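Local coordinates for protein putative serine phosphatase (Pseudomonas aeruginosa, PDB 6K4E) that probably removes phosphate from phosphorylated protein residues as a magnesium-dependent PP2C-type phosphatase in the SiaABC signalling pathway that controls biofilm formation, at residues L58-L69 with W86-F96. Residues are numbered along the deposited sequence; the frame is centred on the assembly and turned at random.
Sequences LDYASLIQRAIL and WKPRDVVGGDF
Q65 reaches from helix 49-67 to the backbone of G93 and shows how one amide can fix a loop of the PP2C-type fold, here the loop joining strands 82-87 and 95-101, one from each of the two five-stranded sheets. CG stands anti to the backbone N (chi1 -176°), which carries the extended chain away from the helix. Q65 OE1 accepts the N-H of G93 N in its own carbonyl plane, on a lone pair, at 3.1 Å. Q65 NE2 lies 3.0 Å from G93 O in a nearly straight bond, less sure because NE2 is crowded by an atom elsewhere. A water also donates to OE1 and to V91 O, so two donors grip that oxygen.

The W86 indole is approached from several directions. CD1 of L69 sits over one face in a CH-pi contact, 3.8 Å from the six-membered ring centroid and almost on its normal; P88 CG covers the opposite face. Q65 comes to the ring edge with its amide plane turned 89° from the indole. R66, also at the edge, lays a guanidinium face against W86 CZ3, with R66 CZ 4.0 Å from that atom.

Toward the earlier turns, V92 CG1 packs against the peptide joining A61 to S62, and V91 meets the CB of L58. At the other end, L69 CD2 touches F96 CB, and F96 continues onto T124 and A127 of helix 117-138. The D95 carboxylate lies near a bound magnesium ion and hydrogen-bonds T294 and T237 through OD2, whereas D95 O accepts W86 NE1 at 3.0 Å, the donor standing well above the carbonyl plane yet the oxygen lying in the plane of the indole.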
ATOM      1  N   LEU B  58       6.933   9.428  10.393  1.00 51.47           N
ATOM      2  CA  LEU B  58       7.043   7.966  10.485  1.00 49.85           C
ATOM      3  C   LEU B  58       6.205   7.381  11.602  1.00 50.76           C
ATOM      4  O   LEU B  58       5.627   6.320  11.408  1.00 48.46           O
ATOM      5  CB  LEU B  58       8.497   7.501  10.609  1.00 50.32           C
ATOM      6  CG  LEU B  58       9.378   7.768   9.392  1.00 57.24           C
ATOM      7  CD1 LEU B  58      10.828   7.562   9.717  1.00 58.55           C
ATOM      8  CD2 LEU B  58       8.989   6.926   8.209  1.00 60.15           C
ATOM      9  N   ASP B  59       6.119   8.071  12.753  1.00 47.42           N
ATOM     10  CA  ASP B  59       5.311   7.668  13.900  1.00 47.66           C
ATOM     11  C   ASP B  59       3.855   7.652  13.492  1.00 52.84           C
ATOM     12  O   ASP B  59       3.147   6.730  13.877  1.00 52.94           O
ATOM     13  CB  ASP B  59       5.497   8.622  15.098  1.00 51.21           C
ATOM     14  CG  ASP B  59       6.746   8.408  15.918  1.00 65.39           C
ATOM     15  OD1 ASP B  59       7.264   7.261  15.940  1.00 65.89           O
ATOM     16  OD2 ASP B  59       7.198   9.377  16.566  1.00 74.47           O
ATOM     17  N   TYR B  60       3.401   8.659  12.725  1.00 50.38           N
ATOM     18  CA  TYR B  60       2.042   8.674  12.222  1.00 51.23           C
ATOM     19  C   TYR B  60       1.848   7.553  11.167  1.00 52.28           C
ATOM     20  O   TYR B  60       0.803   6.901  11.157  1.00 51.16           O
ATOM     21  CB  TYR B  60       1.650  10.068  11.687  1.00 55.92           C
ATOM     22  CG  TYR B  60       0.220  10.113  11.181  1.00 61.64           C
ATOM     23  CD1 TYR B  60      -0.858  10.035  12.061  1.00 65.48           C
ATOM     24  CD2 TYR B  60      -0.057  10.185   9.819  1.00 63.44           C
ATOM     25  CE1 TYR B  60      -2.175  10.029  11.596  1.00 70.03           C
ATOM     26  CE2 TYR B  60      -1.370  10.167   9.343  1.00 65.35           C
ATOM     27  CZ  TYR B  60      -2.426  10.093  10.235  1.00 78.77           C
ATOM     28  OH  TYR B  60      -3.719  10.085   9.775  1.00 87.46           O
ATOM     29  N   ALA B  61       2.867   7.307  10.326  1.00 47.18           N
ATOM     30  CA  ALA B  61       2.822   6.236   9.323  1.00 46.40           C
ATOM     31  C   ALA B  61       2.729   4.847   9.992  1.00 49.70           C
ATOM     32  O   ALA B  61       2.163   3.926   9.401  1.00 49.56           O
ATOM     33  CB  ALA B  61       4.044   6.301   8.416  1.00 46.64           C
ATOM     34  N   SER B  62       3.218   4.712  11.249  1.00 45.37           N
ATOM     35  CA  SER B  62       3.146   3.444  11.976  1.00 43.58           C
ATOM     36  C   SER B  62       1.737   3.173  12.468  1.00 46.08           C
ATOM     37  O   SER B  62       1.375   2.018  12.632  1.00 45.58           O
ATOM     38  CB  SER B  62       4.175   3.371  13.097  1.00 48.20           C
ATOM     39  OG  SER B  62       3.861   4.254  14.159  1.00 61.44           O
ATOM     40  N   LEU B  63       0.910   4.222  12.592  1.00 43.75           N
ATOM     41  CA  LEU B  63      -0.504   4.107  12.970  1.00 43.78           C
ATOM     42  C   LEU B  63      -1.250   3.493  11.781  1.00 46.17           C
ATOM     43  O   LEU B  63      -2.131   2.643  11.976  1.00 44.15           O
ATOM     44  CB  LEU B  63      -1.078   5.489  13.330  1.00 45.94           C
ATOM     45  CG  LEU B  63      -0.989   5.977  14.798  1.00 53.13           C
ATOM     46  CD1 LEU B  63      -1.104   7.451  14.833  1.00 54.43           C
ATOM     47  CD2 LEU B  63      -2.136   5.438  15.688  1.00 57.81           C
ATOM     48  N   ILE B  64      -0.885   3.912  10.541  1.00 42.55           N
ATOM     49  CA  ILE B  64      -1.483   3.371   9.319  1.00 41.88           C
ATOM     50  C   ILE B  64      -1.111   1.883   9.217  1.00 45.40           C
ATOM     51  O   ILE B  64      -1.995   1.051   9.039  1.00 45.60           O
ATOM     52  CB  ILE B  64      -1.109   4.191   8.035  1.00 45.02           C
ATOM     53  CG1 ILE B  64      -1.711   5.624   8.091  1.00 46.75           C
ATOM     54  CG2 ILE B  64      -1.585   3.459   6.758  1.00 44.61           C
ATOM     55  CD1 ILE B  64      -1.110   6.648   7.162  1.00 55.36           C
ATOM     56  N   GLN B  65       0.181   1.547   9.368  1.00 41.44           N
ATOM     57  CA  GLN B  65       0.633   0.148   9.290  1.00 40.01           C
ATOM     58  C   GLN B  65       0.018  -0.741  10.406  1.00 44.89           C
ATOM     59  O   GLN B  65      -0.336  -1.874  10.132  1.00 44.89           O
ATOM     60  CB  GLN B  65       2.160   0.047   9.235  1.00 40.47           C
ATOM     61  CG  GLN B  65       2.665  -1.385   9.053  1.00 49.62           C
ATOM     62  CD  GLN B  65       4.090  -1.432   8.598  1.00 50.23           C
ATOM     63  OE1 GLN B  65       4.992  -0.950   9.273  1.00 40.16           O
ATOM     64  NE2 GLN B  65       4.328  -2.037   7.450  1.00 35.55           N
ATOM     65  N   ARG B  66      -0.160  -0.225  11.619  1.00 41.27           N
ATOM     66  CA  ARG B  66      -0.785  -0.987  12.715  1.00 40.52           C
ATOM     67  C   ARG B  66      -2.260  -1.289  12.438  1.00 45.31           C
ATOM     68  O   ARG B  66      -2.752  -2.360  12.779  1.00 43.86           O
ATOM     69  CB  ARG B  66      -0.628  -0.243  14.047  1.00 39.87           C
ATOM     70  CG  ARG B  66       0.745  -0.483  14.666  1.00 48.96           C
ATOM     71  CD  ARG B  66       0.875   0.121  16.053  1.00 70.39           C
ATOM     72  NE  ARG B  66       2.147  -0.265  16.663  1.00 94.97           N
ATOM     73  CZ  ARG B  66       2.340  -1.369  17.382  1.00118.91           C
ATOM     74  NH1 ARG B  66       1.333  -2.204  17.616  1.00106.56           N
ATOM     75  NH2 ARG B  66       3.540  -1.639  17.882  1.00111.75           N
ATOM     76  N   ALA B  67      -2.947  -0.354  11.771  1.00 45.43           N
ATOM     77  CA  ALA B  67      -4.355  -0.480  11.383  1.00 46.47           C
ATOM     78  C   ALA B  67      -4.632  -1.622  10.385  1.00 49.24           C
ATOM     79  O   ALA B  67      -5.760  -2.119  10.309  1.00 49.61           O
ATOM     80  CB  ALA B  67      -4.874   0.842  10.843  1.00 47.99           C
ATOM     81  N   ILE B  68      -3.609  -2.066   9.666  1.00 44.31           N
ATOM     82  CA  ILE B  68      -3.785  -3.161   8.710  1.00 43.75           C
ATOM     83  C   ILE B  68      -3.447  -4.548   9.370  1.00 42.71           C
ATOM     84  O   ILE B  68      -3.591  -5.576   8.719  1.00 39.96           O
ATOM     85  CB  ILE B  68      -3.039  -2.904   7.354  1.00 46.62           C
ATOM     86  CG1 ILE B  68      -1.500  -2.981   7.496  1.00 46.78           C
ATOM     87  CG2 ILE B  68      -3.484  -1.608   6.709  1.00 46.88           C
ATOM     88  CD1 ILE B  68      -0.841  -4.002   6.652  1.00 49.82           C
ATOM     89  N   LEU B  69      -3.051  -4.553  10.669  1.00 38.76           N
ATOM     90  CA  LEU B  69      -2.702  -5.778  11.405  1.00 38.13           C
ATOM     91  C   LEU B  69      -3.918  -6.401  12.108  1.00 42.86           C
ATOM     92  O   LEU B  69      -4.723  -5.657  12.641  1.00 44.06           O
ATOM     93  CB  LEU B  69      -1.538  -5.560  12.390  1.00 37.91           C
ATOM     94  CG  LEU B  69      -0.263  -4.891  11.815  1.00 41.52           C
ATOM     95  CD1 LEU B  69       0.675  -4.481  12.929  1.00 41.61           C
ATOM     96  CD2 LEU B  69       0.433  -5.761  10.776  1.00 39.31           C
ATOM     97  N   TRP B  86       6.068  -8.502  17.079  1.00 39.99           N
ATOM     98  CA  TRP B  86       6.182  -7.708  15.858  1.00 39.89           C
ATOM     99  C   TRP B  86       6.994  -6.482  16.143  1.00 43.80           C
ATOM    100  O   TRP B  86       6.511  -5.594  16.824  1.00 44.78           O
ATOM    101  CB  TRP B  86       4.794  -7.336  15.315  1.00 37.91           C
ATOM    102  CG  TRP B  86       4.836  -6.594  14.011  1.00 37.23           C
ATOM    103  CD1 TRP B  86       5.095  -7.109  12.777  1.00 39.20           C
ATOM    104  CD2 TRP B  86       4.597  -5.191  13.822  1.00 37.37           C
ATOM    105  NE1 TRP B  86       5.032  -6.110  11.821  1.00 38.12           N
ATOM    106  CE2 TRP B  86       4.698  -4.929  12.433  1.00 40.06           C
ATOM    107  CE3 TRP B  86       4.262  -4.134  14.684  1.00 38.54           C
ATOM    108  CZ2 TRP B  86       4.458  -3.659  11.894  1.00 38.56           C
ATOM    109  CZ3 TRP B  86       4.060  -2.870  14.150  1.00 39.75           C
ATOM    110  CH2 TRP B  86       4.164  -2.644  12.772  1.00 40.07           C
ATOM    111  N   LYS B  87       8.239  -6.453  15.664  1.00 38.76           N
ATOM    112  CA  LYS B  87       9.124  -5.343  15.944  1.00 39.42           C
ATOM    113  C   LYS B  87       9.828  -4.900  14.676  1.00 42.02           C
ATOM    114  O   LYS B  87      10.857  -5.492  14.330  1.00 40.06           O
ATOM    115  CB  LYS B  87      10.137  -5.732  17.074  1.00 42.91           C
ATOM    116  CG  LYS B  87      11.229  -4.694  17.454  1.00 71.07           C
ATOM    117  CD  LYS B  87      10.736  -3.394  18.118  1.00 83.36           C
ATOM    118  CE  LYS B  87      11.854  -2.383  18.276  1.00 95.78           C
ATOM    119  NZ  LYS B  87      12.184  -1.692  16.998  1.00103.22           N
ATOM    120  N   PRO B  88       9.333  -3.816  14.005  1.00 37.79           N
ATOM    121  CA  PRO B  88      10.021  -3.321  12.809  1.00 37.27           C
ATOM    122  C   PRO B  88      11.382  -2.773  13.192  1.00 43.23           C
ATOM    123  O   PRO B  88      11.567  -2.302  14.329  1.00 42.37           O
ATOM    124  CB  PRO B  88       9.092  -2.192  12.313  1.00 38.89           C
ATOM    125  CG  PRO B  88       7.797  -2.456  12.932  1.00 42.24           C
ATOM    126  CD  PRO B  88       8.147  -2.980  14.288  1.00 38.91           C
ATOM    127  N   ARG B  89      12.344  -2.845  12.262  1.00 41.54           N
ATOM    128  CA  ARG B  89      13.697  -2.338  12.497  1.00 42.03           C
ATOM    129  C   ARG B  89      13.599  -0.814  12.670  1.00 49.65           C
ATOM    130  O   ARG B  89      14.120  -0.260  13.633  1.00 48.04           O
ATOM    131  CB  ARG B  89      14.624  -2.720  11.352  1.00 39.16           C
ATOM    132  CG  ARG B  89      16.082  -2.436  11.639  1.00 50.60           C
ATOM    133  CD  ARG B  89      16.917  -2.690  10.401  1.00 57.33           C
ATOM    134  NE  ARG B  89      17.355  -1.440   9.798  1.00 69.99           N
ATOM    135  CZ  ARG B  89      18.401  -1.325   8.988  1.00 90.48           C
ATOM    136  NH1 ARG B  89      19.128  -2.389   8.680  1.00 78.25           N
ATOM    137  NH2 ARG B  89      18.731  -0.147   8.482  1.00 89.52           N
ATOM    138  N   ASP B  90      12.876  -0.154  11.765  1.00 49.27           N
ATOM    139  CA  ASP B  90      12.685   1.273  11.903  1.00 51.42           C
ATOM    140  C   ASP B  90      11.274   1.477  12.499  1.00 57.12           C
ATOM    141  O   ASP B  90      10.800   0.595  13.224  1.00 56.82           O
ATOM    142  CB  ASP B  90      13.006   1.992  10.586  1.00 53.83           C
ATOM    143  CG  ASP B  90      14.326   1.503   9.950  1.00 64.05           C
ATOM    144  OD1 ASP B  90      15.348   1.394  10.681  1.00 61.38           O
ATOM    145  OD2 ASP B  90      14.324   1.188   8.731  1.00 73.96           O
ATOM    146  N   VAL B  91      10.625   2.606  12.287  1.00 54.31           N
ATOM    147  CA  VAL B  91       9.296   2.779  12.889  1.00 52.35           C
ATOM    148  C   VAL B  91       8.258   1.949  12.111  1.00 49.99           C
ATOM    149  O   VAL B  91       7.319   1.401  12.693  1.00 48.43           O
ATOM    150  CB  VAL B  91       8.945   4.275  12.967  1.00 58.27           C
ATOM    151  CG1 VAL B  91       7.724   4.508  13.851  1.00 58.37           C
ATOM    152  CG2 VAL B  91      10.141   5.062  13.497  1.00 59.32           C
ATOM    153  N   VAL B  92       8.468   1.838  10.797  1.00 44.11           N
ATOM    154  CA  VAL B  92       7.644   1.054   9.874  1.00 41.98           C
ATOM    155  C   VAL B  92       8.567   0.031   9.201  1.00 43.47           C
ATOM    156  O   VAL B  92       9.744   0.320   8.965  1.00 43.58           O
ATOM    157  CB  VAL B  92       6.864   1.939   8.856  1.00 45.80           C
ATOM    158  CG1 VAL B  92       5.799   2.778   9.559  1.00 45.81           C
ATOM    159  CG2 VAL B  92       7.800   2.827   8.025  1.00 46.79           C
ATOM    160  N   GLY B  93       8.054  -1.154   8.925  1.00 38.13           N
ATOM    161  CA  GLY B  93       8.875  -2.198   8.328  1.00 38.23           C
ATOM    162  C   GLY B  93       8.227  -2.885   7.149  1.00 38.84           C
ATOM    163  O   GLY B  93       7.157  -2.468   6.728  1.00 37.58           O
ATOM    164  N   GLY B  94       8.873  -3.942   6.650  1.00 34.18           N
ATOM    165  CA  GLY B  94       8.402  -4.712   5.504  1.00 34.64           C
ATOM    166  C   GLY B  94       7.722  -6.001   5.904  1.00 40.26           C
ATOM    167  O   GLY B  94       7.317  -6.799   5.052  1.00 40.24           O
ATOM    168  N   ASP B  95       7.557  -6.192   7.202  1.00 35.49           N
ATOM    169  CA  ASP B  95       6.959  -7.402   7.736  1.00 35.45           C
ATOM    170  C   ASP B  95       5.564  -7.128   8.204  1.00 39.33           C
ATOM    171  O   ASP B  95       5.319  -6.102   8.868  1.00 39.65           O
ATOM    172  CB  ASP B  95       7.744  -7.861   8.982  1.00 37.03           C
ATOM    173  CG  ASP B  95       8.933  -8.793   8.822  1.00 43.92           C
ATOM    174  OD1 ASP B  95       9.540  -8.811   7.728  1.00 42.73           O
ATOM    175  OD2 ASP B  95       9.343  -9.396   9.836  1.00 46.29           O
ATOM    176  N   PHE B  96       4.679  -8.095   7.984  1.00 33.43           N
ATOM    177  CA  PHE B  96       3.318  -8.030   8.524  1.00 34.38           C
ATOM    178  C   PHE B  96       2.764  -9.438   8.680  1.00 39.98           C
ATOM    179  O   PHE B  96       3.478 -10.412   8.480  1.00 40.73           O
ATOM    180  CB  PHE B  96       2.380  -7.054   7.750  1.00 36.49           C
ATOM    181  CG  PHE B  96       1.840  -7.540   6.423  1.00 37.53           C
ATOM    182  CD1 PHE B  96       2.662  -7.614   5.306  1.00 39.49           C
ATOM    183  CD2 PHE B  96       0.505  -7.921   6.291  1.00 36.91           C
ATOM    184  CE1 PHE B  96       2.151  -8.036   4.072  1.00 40.97           C
ATOM    185  CE2 PHE B  96       0.012  -8.404   5.067  1.00 39.21           C
ATOM    186  CZ  PHE B  96       0.826  -8.438   3.966  1.00 38.16           C
TER
HETATM  187  O   HOH W   1       4.977   0.348  11.882  1.00 50.69           O